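Local coordinates for shikimate dehydrogenase-like protein HI_0607 (PDB 1NPY) that oxidises shikimate to 3-dehydroshikimate with NADP(+) in vitro, though so weakly that shikimate may not be its biological substrate, at residues V217-P220 with F221-Y224; D44-H47 with A48-V52. All coordinates share one frame; numbering follows the deposited sequence.

In the fold
Both contacts are local, each formed where the chain enters a helix, and each closes no more than the first turn or two. From the N terminus, contact 2 (44-52) comes first, just after strand 35-40: it starts helix 45-55, which packs against strand 7-12 of the mixed sheet in the substrate-binding domain. Contact 1 (217-224) follows much later, after strand 208-211 of the parallel, Rossmann-type sheet, and starts helix 220-227, which leads on to strand 231-233. The two stand in series, neither nested nor crossing, on opposite sides of the chain's centre, with about 29 Å between their nearest atoms.

Contact 1: residues V217-P220 with F221-Y224; sequences VETP and FIRY
Phe221 opens the helical segment by laying its CB 3.8 Å from Thr219 OG1. With CG anti to the backbone N (chi1 172°), its ring leaves the turn and enters the interior, where it meets the ring of Phe198 and packs on Leu179 and Ala209 of the parallel sheet. Ile222 brings the capping bond: Ile222 N donates almost straight to Thr219 OG1 at 3.2 Å. Thr219 thus serves as N-cap of helix 220-227, and Pro220 takes the first helical position, where its lack of an N-H costs no bond. Chi1 of 56° sets OG1 between the backbone N and the carbonyl carbon of Thr219, facing the helix start; the same oxygen is hydrogen-bonded to Asp211 OD2. Ile222 CG1 slants past Thr219 OG1 at 3.4 Å, while Ile222 CB rests 3.7 Å from Val217 O.

At Arg223 the regular helical bonds begin, N to Thr219 O at 2.9 Å. Its side chain bends back at chi2 and crosses Glu218 at about a right angle, placing Glu218 CB 3.4 Å above the centre of one guanidinium face. Glu218 OE1 lies well out of the guanidinium plane: it sits 3.1 Å from Arg223 CG, against the aliphatic stem, and a long 3.9 Å from Arg223 NE, with no N-H aimed at it. Glu218 is also the centre of an inverse gamma turn leading into the cap. Tyr224 completes the turn through its N to Pro220 O, and its hydroxyl is hydrogen-bonded to Asp204 OD1.

Chemically, the buried threonine hydroxyl is held by two partners, a helix N-H and an aspartate of strand 208-211, whereas the Glu218-Arg223 pair probably contributes charge attraction only, without a directed bond.

Contact 2: residues D44-H47 with A48-V52; sequences DIEH and AIKGV
Glu46 and Lys50, one turn apart, run side by side in the same direction and form a salt bridge. Lys50 NZ donates to Glu46 OE2 at 2.9 Å and meets the anti lone pair of that oxygen, the one turned away from the other carboxylate oxygen. Both chains are fully stretched: Glu46 CG lies anti to its backbone N (chi1 174°), and Lys50 keeps every torsion beyond CG near 180°, which carries the ammonium past Glu46 CG to the carboxylate. The lysine stem passes close to the Glu46 carbonyl on its way, Lys50 CG 3.3 Å from Glu46 O.

Apolar contact is made on the inner side. Ile45 and Ile49 also point the same way, with Ile45 CD1 3.8 Å from Ile49 CG1. Both side chains reach Leu12 on strand 7-12, where Ala48 joins them; Ile45 also touches Phe66, and Ile49 packs on Phe73 and Leu74. Helix 45-55 is thus amphipathic, with an aliphatic face against the mixed sheet of the substrate-binding domain and an ion pair on another side. Ile45 lies about 9 Å, side chain to side chain, from Lys67, the probable proton donor/acceptor.

Backbone bonds and a cap start the helix. Asp44 is the N-cap: His47 N donates to Asp44 OD1 at 3.3 Å, from above the carboxylate plane. Successive i+4 to i bonds follow, from Ala48 N to Asp44 O, Ile49 N to Ile45 O, and Lys50 N to Glu46 O. Gly51 N reaches His47 O at 2.9 Å, less straight than the others at 139°.

Contact 1: residues V217-P220 with F221-Y224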
# COMPACT_ATOMS: atom_id res chain seq x y z
N VAL A 217 13.90 3.59 -4.90
CA VAL A 217 12.95 4.46 -5.59
C VAL A 217 13.25 4.45 -7.09
O VAL A 217 12.34 4.36 -7.93
CB VAL A 217 13.10 5.90 -5.02
CG1 VAL A 217 12.24 6.89 -5.81
CG2 VAL A 217 12.73 5.88 -3.55
N GLU A 218 14.53 4.58 -7.43
CA GLU A 218 14.92 4.72 -8.82
C GLU A 218 15.09 3.31 -9.42
O GLU A 218 16.23 2.85 -9.63
CB GLU A 218 16.20 5.55 -8.94
CG GLU A 218 16.05 6.99 -8.47
CD GLU A 218 15.31 7.86 -9.48
OE1 GLU A 218 15.37 7.55 -10.69
OE2 GLU A 218 14.61 8.81 -9.08
N THR A 219 13.97 2.63 -9.64
CA THR A 219 13.99 1.40 -10.45
C THR A 219 14.34 1.72 -11.91
O THR A 219 14.29 2.88 -12.30
CB THR A 219 12.62 0.70 -10.46
OG1 THR A 219 11.64 1.64 -10.91
CG2 THR A 219 12.18 0.23 -9.07
N PRO A 220 14.71 0.75 -12.74
CA PRO A 220 14.94 1.05 -14.15
C PRO A 220 13.76 1.71 -14.85
O PRO A 220 13.94 2.65 -15.64
CB PRO A 220 15.35 -0.30 -14.75
CG PRO A 220 15.94 -1.01 -13.61
CD PRO A 220 14.99 -0.68 -12.47
N PHE A 221 12.55 1.29 -14.50
CA PHE A 221 11.30 1.86 -15.01
C PHE A 221 11.19 3.35 -14.66
O PHE A 221 10.99 4.18 -15.55
CB PHE A 221 10.17 1.05 -14.40
CG PHE A 221 8.77 1.57 -14.63
CD1 PHE A 221 8.33 2.07 -15.85
CD2 PHE A 221 7.84 1.41 -13.62
CE1 PHE A 221 7.02 2.49 -16.04
CE2 PHE A 221 6.52 1.83 -13.81
CZ PHE A 221 6.10 2.34 -15.01
N ILE A 222 11.32 3.67 -13.38
CA ILE A 222 11.21 5.06 -12.90
C ILE A 222 12.32 5.92 -13.48
O ILE A 222 12.08 7.04 -13.93
CB ILE A 222 11.19 5.13 -11.37
CG1 ILE A 222 9.90 4.52 -10.82
CG2 ILE A 222 11.43 6.53 -10.80
CD1 ILE A 222 8.64 5.35 -11.12
N ARG A 223 13.55 5.42 -13.46
CA ARG A 223 14.68 6.17 -13.98
C ARG A 223 14.51 6.52 -15.45
O ARG A 223 14.77 7.67 -15.85
CB ARG A 223 15.97 5.35 -13.85
CG ARG A 223 16.72 5.48 -12.54
CD ARG A 223 18.22 5.74 -12.78
NE ARG A 223 18.93 6.26 -11.61
CZ ARG A 223 19.26 5.49 -10.59
NH1 ARG A 223 18.95 4.21 -10.64
NH2 ARG A 223 19.90 5.97 -9.54
N TYR A 224 14.10 5.55 -16.26
CA TYR A 224 13.84 5.82 -17.68
C TYR A 224 12.69 6.81 -17.88
O TYR A 224 12.81 7.74 -18.66
CB TYR A 224 13.64 4.54 -18.49
CG TYR A 224 13.54 4.82 -19.97
CD1 TYR A 224 14.68 5.08 -20.72
CD2 TYR A 224 12.32 4.88 -20.61
CE1 TYR A 224 14.60 5.42 -22.05
CE2 TYR A 224 12.22 5.19 -21.96
CZ TYR A 224 13.37 5.44 -22.68
OH TYR A 224 13.30 5.73 -24.02

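Contact 2: residues D44-H47 with A48-V52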
# COMPACT_ATOMS: atom_id res chain seq x y z
N ASP A 44 -0.53 -17.62 15.84
CA ASP A 44 -1.93 -17.85 16.16
C ASP A 44 -2.74 -16.57 16.02
O ASP A 44 -3.02 -15.91 17.04
CB ASP A 44 -2.00 -18.33 17.61
CG ASP A 44 -3.38 -18.72 18.08
OD1 ASP A 44 -4.43 -18.55 17.41
OD2 ASP A 44 -3.49 -19.23 19.21
N ILE A 45 -3.10 -16.23 14.79
CA ILE A 45 -3.80 -14.98 14.47
C ILE A 45 -5.06 -14.84 15.31
O ILE A 45 -5.38 -13.72 15.76
CB ILE A 45 -4.04 -14.83 12.94
CG1 ILE A 45 -4.44 -13.41 12.53
CG2 ILE A 45 -5.10 -15.79 12.48
CD1 ILE A 45 -3.50 -12.33 13.04
N GLU A 46 -5.81 -15.93 15.50
CA GLU A 46 -7.02 -15.86 16.31
C GLU A 46 -6.79 -15.24 17.68
O GLU A 46 -7.47 -14.28 18.09
CB GLU A 46 -7.67 -17.24 16.50
CG GLU A 46 -8.84 -17.26 17.44
CD GLU A 46 -9.46 -18.64 17.60
OE1 GLU A 46 -9.01 -19.65 17.03
OE2 GLU A 46 -10.45 -18.69 18.34
N HIS A 47 -5.84 -15.78 18.42
CA HIS A 47 -5.61 -15.29 19.79
C HIS A 47 -4.79 -14.01 19.82
O HIS A 47 -4.90 -13.25 20.78
CB HIS A 47 -5.05 -16.39 20.70
CG HIS A 47 -5.99 -17.54 20.86
ND1 HIS A 47 -7.19 -17.43 21.54
CD2 HIS A 47 -5.96 -18.80 20.36
CE1 HIS A 47 -7.84 -18.58 21.45
NE2 HIS A 47 -7.10 -19.44 20.80
N ALA A 48 -4.05 -13.73 18.76
CA ALA A 48 -3.41 -12.42 18.63
C ALA A 48 -4.45 -11.31 18.52
O ALA A 48 -4.37 -10.33 19.27
CB ALA A 48 -2.49 -12.42 17.44
N ILE A 49 -5.47 -11.49 17.68
CA ILE A 49 -6.49 -10.48 17.45
C ILE A 49 -7.38 -10.39 18.68
O ILE A 49 -7.67 -9.29 19.17
CB ILE A 49 -7.33 -10.75 16.18
CG1 ILE A 49 -6.45 -10.75 14.92
CG2 ILE A 49 -8.45 -9.71 16.03
CD1 ILE A 49 -5.59 -9.52 14.68
N LYS A 50 -7.78 -11.54 19.22
CA LYS A 50 -8.54 -11.51 20.47
C LYS A 50 -7.75 -10.86 21.61
O LYS A 50 -8.36 -10.27 22.49
CB LYS A 50 -9.05 -12.89 20.86
CG LYS A 50 -10.13 -13.43 19.92
CD LYS A 50 -10.48 -14.88 20.20
CE LYS A 50 -11.67 -15.28 19.33
NZ LYS A 50 -12.07 -16.70 19.59
N GLY A 51 -6.43 -10.98 21.60
CA GLY A 51 -5.52 -10.31 22.51
C GLY A 51 -5.49 -8.80 22.39
O GLY A 51 -5.49 -8.11 23.42
N VAL A 52 -5.47 -8.30 21.16
CA VAL A 52 -5.48 -6.88 20.86
C VAL A 52 -6.72 -6.30 21.53
O VAL A 52 -6.66 -5.32 22.25
CB VAL A 52 -5.52 -6.62 19.33
CG1 VAL A 52 -5.98 -5.20 18.95
CG2 VAL A 52 -4.20 -6.96 18.70